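Local coordinates for Glyco_hydro_cc domain-containing protein (Blastomyces gilchristii, PDB 6UB0) that probably hydrolyses the beta-1,3-glucan curdlan from its chain ends as an exo-acting glucanase of glycoside hydrolase family 128, subgroup III, at residues A[151-156]-A[172-177]; A[139-144]-A[158-163]; A[61-66]-A[98-103]; A[44-49]-A[94-99]. All blocks are in the same frame, centred on the assembly; numbering follows the deposited sequence.

How the interactions relate
Interactions 1 and 2 are two halves of one beta-alpha-beta unit: helix 150-166 packs through its first turns on strand 172-180 and through its middle on strand 138-146, the two strands being neighbours in the same parallel sheet. Their centres lie about 6 Å apart and they touch directly, most tellingly where Glu176 OE1 sits 2.7 Å from His144 NE2, beside the bound glucose. Interactions 3 and 4 lie in the outer layer and loops on another side of the barrel, with centres about 11 Å apart and Asn98 and Pro99 in common. Interaction 4 is about 20 Å from interaction 2 between centres, yet through Trp47 it reaches the same sugar-binding cleft.

Interaction 1 (A[151-156]-A[172-177]); sequences DDFKRY and VWVTEF. With GLC (alpha-D-glucopyranose), chain B.
Val174 is the first residue of 172-177 to meet the helix: its CG1 lies 4.3 Å from Phe153 CE1, a loose, oblique apolar contact. Next comes Glu176, whose side chain leaves the opposite side of the strand and enters the glycan pocket. CG stands anti to the carbonyl carbon and the chain runs straight on (chi2 -180°), carrying the carboxylate out to the sugar. There GLC O2 donates to Glu176 OE2 at 2.7 Å; GLC O1 also approaches Glu176 OE1, but the 2.4 Å modelled between them is too short to be trusted as a bond length. Trp29 and His144 also bond to this carboxylate, which should fix its rotation firmly. Phe177 then turns back to the helix and makes the tightest apolar approach, its CB 3.5 Å from Phe153 CE1. Its ring is set between the backbone N and the carbonyl carbon (chi1 64°), and the two phenyl groups meet obliquely, centroids 5.6 Å apart and planes inclined at 55°. The strand thus keeps its sugar-binding carboxylate on one side and its hydrocarbon on the other, the division expected of a TIM-barrel strand between barrel interior and helix layer. On the helix, Arg155 NH2 grips Asp152 OD1 at 2.8 Å in a nearly straight salt bridge, away from this core. Helix 183-199 closes the cluster from beyond: Val193 and Leu197 touch Phe153, while Leu190 and Leu197 touch Phe177, so the paired rings fill the seam between two successive barrel helices and strand 172-180.

Interaction 2 (A[139-144]-A[158-163]); sequences LAVHWH and SEAIAL. With GLC (alpha-D-glucopyranose), chain B.
Ala160 is the helix residue that both touching side chains of the strand meet. Val141 puts its CG1 methyl 3.6 Å from Ala160 CB, methyl against methyl, and this is where the backbones come nearest, the two CA atoms being 7.3 Å apart. Leu139, two residues earlier on the same side of the strand, sends its CD1 to the backbone instead, lying 3.4 Å from Ala160 O. Val141 keeps CG1 anti to its own carbonyl carbon (chi1 -58°), which is what carries that methyl up to the helix. One shell further out, Leu120 of the preceding helix, 119-130, packs on Ala160; Val172 of the following strand and Ile169 of a loop touch Leu139.

Between and beyond these apolar residues the strand alternates. His142 and His144 face the glycan pocket: His144 NE2 lies 3.1 Å from GLC O1, approached obliquely to the ring, whereas His142 comes no nearer to the sugar than 4.0 Å, from CE1 to GLC O2. Acids hold both imidazoles. His142 ND1 bonds to Glu75, while His144 ND1 bonds to Glu178; Phe209 adds an edge-to-face contact to the His144 ring. The helix seam is therefore apolar packing of methyls, one of them set against a backbone carbonyl oxygen, and it is close-fitting because an alanine lies against a valine. The polar chemistry is gathered on the strand's other side, where the acids probably hold the orientation of the two histidine rings.

Interaction 3 (A[61-66]-A[98-103]); sequences AGIAAG and NPYAAR
Ile63, in the last turn of helix 52-64, carries this contact on the outer layer of the TIM barrel, where it meets the loop that follows helix 86-96. From CB the side chain forks. The CG2 branch stands anti to the backbone N and brings its methyl alongside the end of Arg103, 4.1 Å from NH1. The other branch, CG1, lies anti to the carbonyl carbon (chi1 -71°) and runs on extended to CD1, which reaches two groups at once: it packs 3.6 Å from Tyr100 CD1, coming obliquely to the ring, and it sits 4.2 Å above one face of the Arg103 guanidinium, towards its rim. The isoleucine runs roughly perpendicular to both side chains, and its tip lies against both an aromatic ring and a flat cation. Arg103 bends at chi3 to fold over it, and a salt bridge from its NH1 to Glu60 ties the guanidinium back to the same helix. Tyr100 likewise lies along that helix, against Asn56 and Ala59. Just past Ile63 the helix stops in a Schellman motif, with Gly66 as the positive-phi C-prime residue and its N bonded to Ile63 O at 2.8 Å.

Interaction 4 (A[44-49]-A[94-99]); sequences PMLWGP and QKYMNP. With BGC (beta-D-glucopyranose), chain C.
Leu46 reaches across to the end of helix 86-96 through one methyl, CD2, which lies 3.6 Å from Tyr96 CB and 4.0 Å from Met97 SD. Its CG is anti to the backbone N (chi1 -177°), which swings the isobutyl group outward from the loop. CD2 touches the tyrosine at CB, the root of the side chain, and comes only obliquely to the ring; the leucine and tyrosine side chains are roughly perpendicular. Met97 behaves differently. Its CB starts off to one side of the loop, but the chain is bent at both later torsions (chi2 -75°, with chi3 turned the same way) and curls so that SD lies alongside Leu46, equally close to CB and to CD2. The two chains run antiparallel, side by side. Around them, Tyr52 and Trp55 of helix 52-64 pack on Leu46, Tyr52 also stacks on the Tyr96 ring, and Phe73 touches the leucine from a loop.

The next residue turns the other way. Trp47 presents the edge of its indole to the sugar: NE1 donates to BGC O2 at 3.0 Å with an angle of 157°, the acceptor lying in the ring plane. Arg50 makes a cation-pi contact with this ring. Leu46 thus buries a patch of hydrocarbon and thioether held by van der Waals packing, while its neighbour spends an N-H on the glucose, a directional bond to one hydroxyl made right beside a nonspecific contact.

Interaction 1 (A[151-156]-A[172-177])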
# COMPACT_ATOMS: atom_id res chain seq x y z
N ASP A 151 8.69 15.42 8.60
CA ASP A 151 8.88 14.78 9.92
C ASP A 151 7.64 13.89 10.19
O ASP A 151 7.67 12.74 10.76
CB ASP A 151 9.05 15.83 11.02
CG ASP A 151 9.89 16.97 10.50
OD1 ASP A 151 11.10 16.74 10.37
OD2 ASP A 151 9.29 18.04 10.14
N ASP A 152 6.45 14.55 10.04
CA ASP A 152 5.15 13.94 10.39
C ASP A 152 5.06 12.62 9.60
O ASP A 152 4.61 11.61 10.18
CB ASP A 152 3.98 14.89 10.15
CG ASP A 152 2.63 14.23 10.26
OD1 ASP A 152 2.29 13.74 11.37
OD2 ASP A 152 1.90 14.21 9.25
N PHE A 153 5.52 12.62 8.35
CA PHE A 153 5.59 11.39 7.53
C PHE A 153 6.24 10.28 8.38
O PHE A 153 5.59 9.28 8.69
CB PHE A 153 6.28 11.61 6.18
CG PHE A 153 6.47 10.32 5.41
CD1 PHE A 153 5.39 9.70 4.77
CD2 PHE A 153 7.69 9.68 5.41
CE1 PHE A 153 5.57 8.49 4.10
CE2 PHE A 153 7.86 8.47 4.75
CZ PHE A 153 6.81 7.88 4.09
N LYS A 154 7.45 10.53 8.86
CA LYS A 154 8.34 9.51 9.48
C LYS A 154 7.77 9.03 10.81
O LYS A 154 7.96 7.84 11.14
CB LYS A 154 9.73 10.13 9.63
CG LYS A 154 10.30 10.64 8.31
CD LYS A 154 11.65 11.33 8.45
CE LYS A 154 12.82 10.39 8.26
NZ LYS A 154 14.10 11.11 8.10
N ARG A 155 7.15 9.93 11.57
CA ARG A 155 6.57 9.68 12.91
C ARG A 155 5.43 8.67 12.71
O ARG A 155 5.39 7.59 13.37
CB ARG A 155 6.11 11.04 13.46
CG ARG A 155 5.28 11.03 14.74
CD ARG A 155 3.86 10.47 14.60
NE ARG A 155 2.98 11.18 13.64
CZ ARG A 155 1.70 10.86 13.37
NH1 ARG A 155 1.13 9.81 13.94
NH2 ARG A 155 1.01 11.58 12.50
N TYR A 156 4.57 9.04 11.76
CA TYR A 156 3.38 8.25 11.34
C TYR A 156 3.84 6.82 11.02
O TYR A 156 3.24 5.86 11.47
CB TYR A 156 2.68 8.92 10.15
CG TYR A 156 1.56 8.08 9.62
CD1 TYR A 156 0.33 8.05 10.23
CD2 TYR A 156 1.74 7.28 8.49
CE1 TYR A 156 -0.70 7.25 9.76
CE2 TYR A 156 0.72 6.46 8.02
CZ TYR A 156 -0.51 6.45 8.65
OH TYR A 156 -1.52 5.69 8.15
N VAL A 172 5.40 -3.21 7.94
CA VAL A 172 4.33 -2.44 7.23
C VAL A 172 4.70 -2.27 5.76
O VAL A 172 5.88 -2.01 5.45
CB VAL A 172 3.98 -1.08 7.87
CG1 VAL A 172 3.93 -1.14 9.41
CG2 VAL A 172 4.87 0.07 7.44
N TRP A 173 3.68 -2.21 4.91
CA TRP A 173 3.85 -1.52 3.59
C TRP A 173 3.23 -0.11 3.66
O TRP A 173 2.05 0.02 4.00
CB TRP A 173 3.22 -2.28 2.44
CG TRP A 173 3.73 -3.68 2.25
CD1 TRP A 173 4.47 -4.44 3.11
CD2 TRP A 173 3.38 -4.52 1.15
NE1 TRP A 173 4.68 -5.68 2.57
CE2 TRP A 173 3.99 -5.77 1.39
CE3 TRP A 173 2.65 -4.32 -0.02
CZ2 TRP A 173 3.89 -6.81 0.47
CZ3 TRP A 173 2.50 -5.37 -0.91
CH2 TRP A 173 3.12 -6.61 -0.66
N VAL A 174 3.96 0.88 3.21
CA VAL A 174 3.42 2.25 2.96
C VAL A 174 2.93 2.27 1.52
O VAL A 174 3.73 2.54 0.57
CB VAL A 174 4.43 3.39 3.21
CG1 VAL A 174 3.72 4.72 3.16
CG2 VAL A 174 5.20 3.26 4.53
N THR A 175 1.71 1.87 1.33
CA THR A 175 1.18 1.59 -0.04
C THR A 175 0.80 2.89 -0.74
O THR A 175 0.52 2.84 -1.92
CB THR A 175 0.05 0.56 -0.03
OG1 THR A 175 -0.97 0.92 0.89
CG2 THR A 175 0.49 -0.82 0.43
N GLU A 176 0.74 4.01 -0.00
CA GLU A 176 0.57 5.36 -0.59
C GLU A 176 1.38 6.34 0.25
O GLU A 176 1.13 6.44 1.44
CB GLU A 176 -0.86 5.89 -0.55
CG GLU A 176 -1.86 5.21 -1.46
CD GLU A 176 -3.27 5.76 -1.41
OE1 GLU A 176 -3.47 6.82 -0.79
OE2 GLU A 176 -4.17 5.09 -1.92
N PHE A 177 2.25 7.13 -0.38
CA PHE A 177 2.67 8.41 0.24
C PHE A 177 2.83 9.49 -0.82
O PHE A 177 3.23 9.18 -1.94
CB PHE A 177 3.92 8.15 1.07
CG PHE A 177 5.10 7.71 0.24
CD1 PHE A 177 5.96 8.65 -0.30
CD2 PHE A 177 5.35 6.37 0.00
CE1 PHE A 177 7.03 8.25 -1.09
CE2 PHE A 177 6.44 5.99 -0.74
CZ PHE A 177 7.30 6.93 -1.25
C1 GLC B . -6.32 8.22 -1.02
C2 GLC B . -7.23 7.16 -1.66
C3 GLC B . -7.57 7.54 -3.10
C4 GLC B . -8.10 9.01 -3.14
C5 GLC B . -7.19 9.95 -2.40
C6 GLC B . -7.64 11.43 -2.37
O1 GLC B . -5.08 8.41 -1.72
O2 GLC B . -6.73 5.81 -1.71
O3 GLC B . -8.52 6.61 -3.62
O4 GLC B . -8.08 9.44 -4.46
O5 GLC B . -7.06 9.46 -1.06
O6 GLC B . -9.04 11.39 -2.35

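Interaction 2 (A[139-144]-A[158-163])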
# COMPACT_ATOMS: atom_id res chain seq x y z
N LEU A 139 1.04 -4.67 7.95
CA LEU A 139 0.09 -3.52 7.93
C LEU A 139 0.31 -2.75 6.63
O LEU A 139 1.43 -2.57 6.25
CB LEU A 139 0.34 -2.56 9.10
CG LEU A 139 0.26 -3.13 10.51
CD1 LEU A 139 0.20 -2.01 11.55
CD2 LEU A 139 -0.98 -4.02 10.67
N ALA A 140 -0.78 -2.24 6.06
CA ALA A 140 -0.73 -1.29 4.93
C ALA A 140 -1.14 0.05 5.53
O ALA A 140 -2.15 0.11 6.27
CB ALA A 140 -1.64 -1.74 3.82
N VAL A 141 -0.38 1.11 5.26
CA VAL A 141 -0.74 2.50 5.68
C VAL A 141 -0.50 3.50 4.54
O VAL A 141 0.27 3.24 3.59
CB VAL A 141 0.11 2.92 6.90
CG1 VAL A 141 -0.09 1.94 8.08
CG2 VAL A 141 1.56 3.10 6.49
N HIS A 142 -1.11 4.67 4.66
CA HIS A 142 -1.02 5.76 3.67
C HIS A 142 -0.66 7.08 4.34
O HIS A 142 -1.26 7.31 5.39
CB HIS A 142 -2.36 6.03 3.07
CG HIS A 142 -2.91 4.97 2.22
ND1 HIS A 142 -4.15 5.05 1.75
CD2 HIS A 142 -2.38 3.80 1.78
CE1 HIS A 142 -4.40 4.02 0.97
NE2 HIS A 142 -3.33 3.21 0.98
N TRP A 143 0.16 7.95 3.72
CA TRP A 143 0.43 9.31 4.25
C TRP A 143 0.39 10.32 3.09
O TRP A 143 1.14 10.11 2.11
CB TRP A 143 1.75 9.34 5.02
CG TRP A 143 1.95 10.67 5.66
CD1 TRP A 143 1.50 11.09 6.87
CD2 TRP A 143 2.56 11.81 5.04
NE1 TRP A 143 1.87 12.40 7.09
CE2 TRP A 143 2.51 12.87 5.98
CE3 TRP A 143 3.16 12.03 3.81
CZ2 TRP A 143 3.08 14.11 5.71
CZ3 TRP A 143 3.73 13.26 3.54
CH2 TRP A 143 3.67 14.29 4.48
N HIS A 144 -0.53 11.29 3.14
CA HIS A 144 -0.61 12.44 2.20
C HIS A 144 -0.49 13.72 3.03
O HIS A 144 -1.07 13.81 4.11
CB HIS A 144 -1.90 12.49 1.41
CG HIS A 144 -2.14 11.29 0.54
ND1 HIS A 144 -2.21 11.39 -0.85
CD2 HIS A 144 -2.36 10.00 0.85
CE1 HIS A 144 -2.44 10.21 -1.36
NE2 HIS A 144 -2.52 9.34 -0.34
N SER A 158 6.66 5.19 11.73
CA SER A 158 7.17 4.60 12.99
C SER A 158 5.99 4.20 13.87
O SER A 158 5.98 3.09 14.34
CB SER A 158 8.09 5.53 13.65
OG SER A 158 8.99 6.04 12.68
N GLU A 159 5.01 5.08 14.03
CA GLU A 159 3.82 4.80 14.88
C GLU A 159 3.07 3.60 14.30
O GLU A 159 2.59 2.75 15.10
CB GLU A 159 2.95 6.05 14.97
CG GLU A 159 2.06 6.10 16.21
CD GLU A 159 1.76 7.51 16.66
OE1 GLU A 159 1.62 8.40 15.78
OE2 GLU A 159 1.71 7.75 17.91
N ALA A 160 2.99 3.50 12.96
CA ALA A 160 2.34 2.35 12.29
C ALA A 160 3.14 1.09 12.61
O ALA A 160 2.53 0.07 12.95
CB ALA A 160 2.24 2.60 10.81
N ILE A 161 4.46 1.18 12.53
CA ILE A 161 5.39 0.04 12.81
C ILE A 161 5.23 -0.41 14.28
O ILE A 161 5.13 -1.61 14.53
CB ILE A 161 6.84 0.43 12.50
CG1 ILE A 161 7.06 0.62 11.00
CG2 ILE A 161 7.76 -0.62 13.08
CD1 ILE A 161 8.28 1.42 10.60
N ALA A 162 5.26 0.56 15.21
CA ALA A 162 5.12 0.32 16.65
C ALA A 162 3.76 -0.33 16.84
O ALA A 162 3.69 -1.42 17.48
CB ALA A 162 5.27 1.63 17.39
N LEU A 163 2.72 0.23 16.23
CA LEU A 163 1.35 -0.31 16.40
C LEU A 163 1.32 -1.78 15.95
O LEU A 163 0.84 -2.63 16.74
CB LEU A 163 0.32 0.52 15.65
CG LEU A 163 -1.10 -0.02 15.82
CD1 LEU A 163 -1.49 -0.06 17.30
CD2 LEU A 163 -2.11 0.79 15.01
C1 GLC B . -6.32 8.22 -1.02
C2 GLC B . -7.23 7.16 -1.66
C3 GLC B . -7.57 7.54 -3.10
C4 GLC B . -8.10 9.01 -3.14
C5 GLC B . -7.19 9.95 -2.40
C6 GLC B . -7.64 11.43 -2.37
O1 GLC B . -5.08 8.41 -1.72
O2 GLC B . -6.73 5.81 -1.71
O3 GLC B . -8.52 6.61 -3.62
O4 GLC B . -8.08 9.44 -4.46
O5 GLC B . -7.06 9.46 -1.06
O6 GLC B . -9.04 11.39 -2.35

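Interaction 3 (A[61-66]-A[98-103])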
# COMPACT_ATOMS: atom_id res chain seq x y z
N ALA A 61 -6.77 -16.56 -9.23
CA ALA A 61 -6.00 -16.23 -10.46
C ALA A 61 -4.60 -15.74 -10.09
O ALA A 61 -3.60 -16.15 -10.77
CB ALA A 61 -6.73 -15.19 -11.28
N GLY A 62 -4.54 -14.88 -9.07
CA GLY A 62 -3.34 -14.12 -8.68
C GLY A 62 -2.31 -15.02 -8.05
O GLY A 62 -1.12 -14.92 -8.43
N ILE A 63 -2.76 -15.84 -7.09
CA ILE A 63 -1.92 -16.92 -6.47
C ILE A 63 -1.48 -17.82 -7.63
O ILE A 63 -0.27 -18.05 -7.72
CB ILE A 63 -2.68 -17.68 -5.38
CG1 ILE A 63 -2.86 -16.81 -4.13
CG2 ILE A 63 -1.97 -18.99 -5.03
CD1 ILE A 63 -3.99 -17.26 -3.25
N ALA A 64 -2.41 -18.15 -8.53
CA ALA A 64 -2.16 -18.91 -9.79
C ALA A 64 -1.17 -18.17 -10.72
O ALA A 64 -0.50 -18.87 -11.49
CB ALA A 64 -3.45 -19.18 -10.51
N ALA A 65 -1.10 -16.84 -10.70
CA ALA A 65 -0.09 -16.10 -11.49
C ALA A 65 1.20 -15.89 -10.68
O ALA A 65 2.09 -15.20 -11.20
CB ALA A 65 -0.65 -14.80 -12.00
N GLY A 66 1.33 -16.50 -9.49
CA GLY A 66 2.57 -16.50 -8.67
C GLY A 66 2.68 -15.31 -7.71
O GLY A 66 3.77 -15.07 -7.12
N ASN A 98 -8.09 -14.37 5.62
CA ASN A 98 -7.46 -15.46 6.42
C ASN A 98 -7.34 -16.77 5.65
O ASN A 98 -6.43 -17.54 5.92
CB ASN A 98 -8.23 -15.80 7.70
CG ASN A 98 -7.78 -14.99 8.90
OD1 ASN A 98 -7.23 -13.92 8.74
ND2 ASN A 98 -8.03 -15.49 10.10
N PRO A 99 -8.35 -17.16 4.85
CA PRO A 99 -8.31 -18.37 4.02
C PRO A 99 -7.11 -18.58 3.10
O PRO A 99 -6.85 -19.67 2.79
CB PRO A 99 -9.52 -18.25 3.09
CG PRO A 99 -10.29 -17.00 3.55
CD PRO A 99 -9.72 -16.62 4.90
N TYR A 100 -6.49 -17.50 2.62
CA TYR A 100 -5.31 -17.53 1.71
C TYR A 100 -4.00 -17.43 2.49
O TYR A 100 -2.97 -17.24 1.87
CB TYR A 100 -5.45 -16.42 0.68
CG TYR A 100 -6.74 -16.56 -0.07
CD1 TYR A 100 -6.84 -17.46 -1.10
CD2 TYR A 100 -7.88 -15.87 0.33
CE1 TYR A 100 -8.02 -17.64 -1.78
CE2 TYR A 100 -9.09 -16.08 -0.31
CZ TYR A 100 -9.15 -16.98 -1.36
OH TYR A 100 -10.30 -17.20 -2.04
N ALA A 101 -4.05 -17.54 3.81
CA ALA A 101 -2.88 -17.37 4.69
C ALA A 101 -1.77 -18.35 4.32
O ALA A 101 -0.60 -17.97 4.43
CB ALA A 101 -3.27 -17.55 6.13
N ALA A 102 -2.13 -19.57 3.91
CA ALA A 102 -1.16 -20.66 3.65
C ALA A 102 -0.43 -20.37 2.32
O ALA A 102 0.75 -20.73 2.20
CB ALA A 102 -1.86 -22.00 3.66
N ARG A 103 -1.07 -19.63 1.41
CA ARG A 103 -0.58 -19.47 0.02
C ARG A 103 -0.10 -18.03 -0.25
O ARG A 103 0.53 -17.79 -1.27
CB ARG A 103 -1.67 -19.98 -0.92
CG ARG A 103 -1.70 -21.51 -0.95
CD ARG A 103 -2.92 -22.19 -1.57
NE ARG A 103 -4.24 -21.60 -1.29
CZ ARG A 103 -5.14 -21.30 -2.22
NH1 ARG A 103 -4.87 -21.51 -3.50
NH2 ARG A 103 -6.29 -20.72 -1.87

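Interaction 4 (A[44-49]-A[94-99])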
# COMPACT_ATOMS: atom_id res chain seq x y z
N PRO A 44 -2.73 -8.33 -5.81
CA PRO A 44 -4.17 -8.09 -5.81
C PRO A 44 -4.63 -7.39 -4.53
O PRO A 44 -4.01 -7.60 -3.48
CB PRO A 44 -4.77 -9.51 -5.92
CG PRO A 44 -3.65 -10.31 -6.51
CD PRO A 44 -2.38 -9.74 -5.91
N MET A 45 -5.65 -6.53 -4.68
CA MET A 45 -6.33 -5.86 -3.54
C MET A 45 -7.82 -6.23 -3.47
O MET A 45 -8.53 -6.09 -4.46
CB MET A 45 -6.12 -4.36 -3.57
CG MET A 45 -7.04 -3.65 -2.57
SD MET A 45 -6.84 -1.86 -2.54
CE MET A 45 -5.46 -1.65 -1.44
N LEU A 46 -8.24 -6.65 -2.28
CA LEU A 46 -9.65 -6.60 -1.83
C LEU A 46 -9.96 -5.20 -1.30
O LEU A 46 -9.60 -4.91 -0.21
CB LEU A 46 -9.87 -7.67 -0.76
CG LEU A 46 -11.32 -7.77 -0.27
CD1 LEU A 46 -12.24 -7.76 -1.47
CD2 LEU A 46 -11.54 -9.03 0.59
N TRP A 47 -10.53 -4.35 -2.13
CA TRP A 47 -10.65 -2.88 -1.89
C TRP A 47 -11.63 -2.61 -0.75
O TRP A 47 -11.42 -1.66 -0.00
CB TRP A 47 -11.11 -2.24 -3.19
CG TRP A 47 -11.18 -0.75 -3.13
CD1 TRP A 47 -10.19 0.14 -3.46
CD2 TRP A 47 -12.28 0.03 -2.64
NE1 TRP A 47 -10.64 1.41 -3.30
CE2 TRP A 47 -11.90 1.38 -2.75
CE3 TRP A 47 -13.56 -0.28 -2.15
CZ2 TRP A 47 -12.77 2.41 -2.39
CZ3 TRP A 47 -14.41 0.75 -1.78
CH2 TRP A 47 -14.01 2.07 -1.90
N GLY A 48 -12.71 -3.38 -0.75
CA GLY A 48 -13.87 -3.22 0.13
C GLY A 48 -15.00 -4.17 -0.28
O GLY A 48 -14.90 -4.94 -1.24
N PRO A 49 -16.16 -4.03 0.39
CA PRO A 49 -17.32 -4.89 0.12
C PRO A 49 -17.71 -5.08 -1.35
O PRO A 49 -18.22 -6.16 -1.68
CB PRO A 49 -18.46 -4.13 0.80
CG PRO A 49 -17.81 -3.28 1.86
CD PRO A 49 -16.42 -2.95 1.34
N GLN A 94 -11.32 -11.77 8.36
CA GLN A 94 -11.27 -13.16 8.85
C GLN A 94 -11.93 -14.05 7.82
O GLN A 94 -11.37 -15.13 7.55
CB GLN A 94 -11.95 -13.29 10.21
CG GLN A 94 -10.97 -12.98 11.31
CD GLN A 94 -11.65 -13.06 12.64
OE1 GLN A 94 -11.94 -14.14 13.15
NE2 GLN A 94 -11.89 -11.90 13.22
N LYS A 95 -13.06 -13.58 7.28
CA LYS A 95 -13.85 -14.31 6.25
C LYS A 95 -13.10 -14.42 4.92
O LYS A 95 -13.07 -15.54 4.39
CB LYS A 95 -15.22 -13.67 6.01
CG LYS A 95 -16.10 -14.40 5.00
CD LYS A 95 -17.59 -14.00 5.13
CE LYS A 95 -18.33 -14.01 3.80
NZ LYS A 95 -18.88 -15.35 3.44
N TYR A 96 -12.59 -13.32 4.37
CA TYR A 96 -12.25 -13.19 2.93
C TYR A 96 -10.72 -13.23 2.72
O TYR A 96 -10.30 -13.64 1.63
CB TYR A 96 -12.86 -11.91 2.34
CG TYR A 96 -14.34 -12.01 2.02
CD1 TYR A 96 -14.78 -12.76 0.94
CD2 TYR A 96 -15.29 -11.28 2.73
CE1 TYR A 96 -16.12 -12.84 0.61
CE2 TYR A 96 -16.64 -11.33 2.40
CZ TYR A 96 -17.06 -12.13 1.34
OH TYR A 96 -18.39 -12.25 1.00
N MET A 97 -9.92 -12.85 3.72
CA MET A 97 -8.44 -12.87 3.63
C MET A 97 -7.81 -14.12 4.32
O MET A 97 -6.96 -14.78 3.67
CB MET A 97 -7.90 -11.58 4.23
CG MET A 97 -8.52 -10.33 3.57
SD MET A 97 -7.89 -9.94 1.91
CE MET A 97 -6.13 -9.78 2.21
N ASN A 98 -8.09 -14.37 5.62
CA ASN A 98 -7.46 -15.46 6.42
C ASN A 98 -7.34 -16.77 5.65
O ASN A 98 -6.43 -17.54 5.92
CB ASN A 98 -8.23 -15.80 7.70
CG ASN A 98 -7.78 -14.99 8.90
OD1 ASN A 98 -7.23 -13.92 8.74
ND2 ASN A 98 -8.03 -15.49 10.10
N PRO A 99 -8.35 -17.16 4.85
CA PRO A 99 -8.31 -18.37 4.02
C PRO A 99 -7.11 -18.58 3.10
O PRO A 99 -6.85 -19.67 2.79
CB PRO A 99 -9.52 -18.25 3.09
CG PRO A 99 -10.29 -17.00 3.55
CD PRO A 99 -9.72 -16.62 4.90
C2 BGC C . -9.24 4.96 -5.15
C3 BGC C . -8.87 3.95 -6.20
C4 BGC C . -8.07 4.70 -7.25
C5 BGC C . -6.87 5.41 -6.59
C6 BGC C . -5.96 6.33 -7.43
C1 BGC C . -8.06 5.70 -4.59
O2 BGC C . -9.85 4.19 -4.11
O3 BGC C . -10.00 3.19 -6.72
O4 BGC C . -7.73 3.68 -8.19
O5 BGC C . -7.28 6.36 -5.60
O6 BGC C . -6.84 7.23 -8.17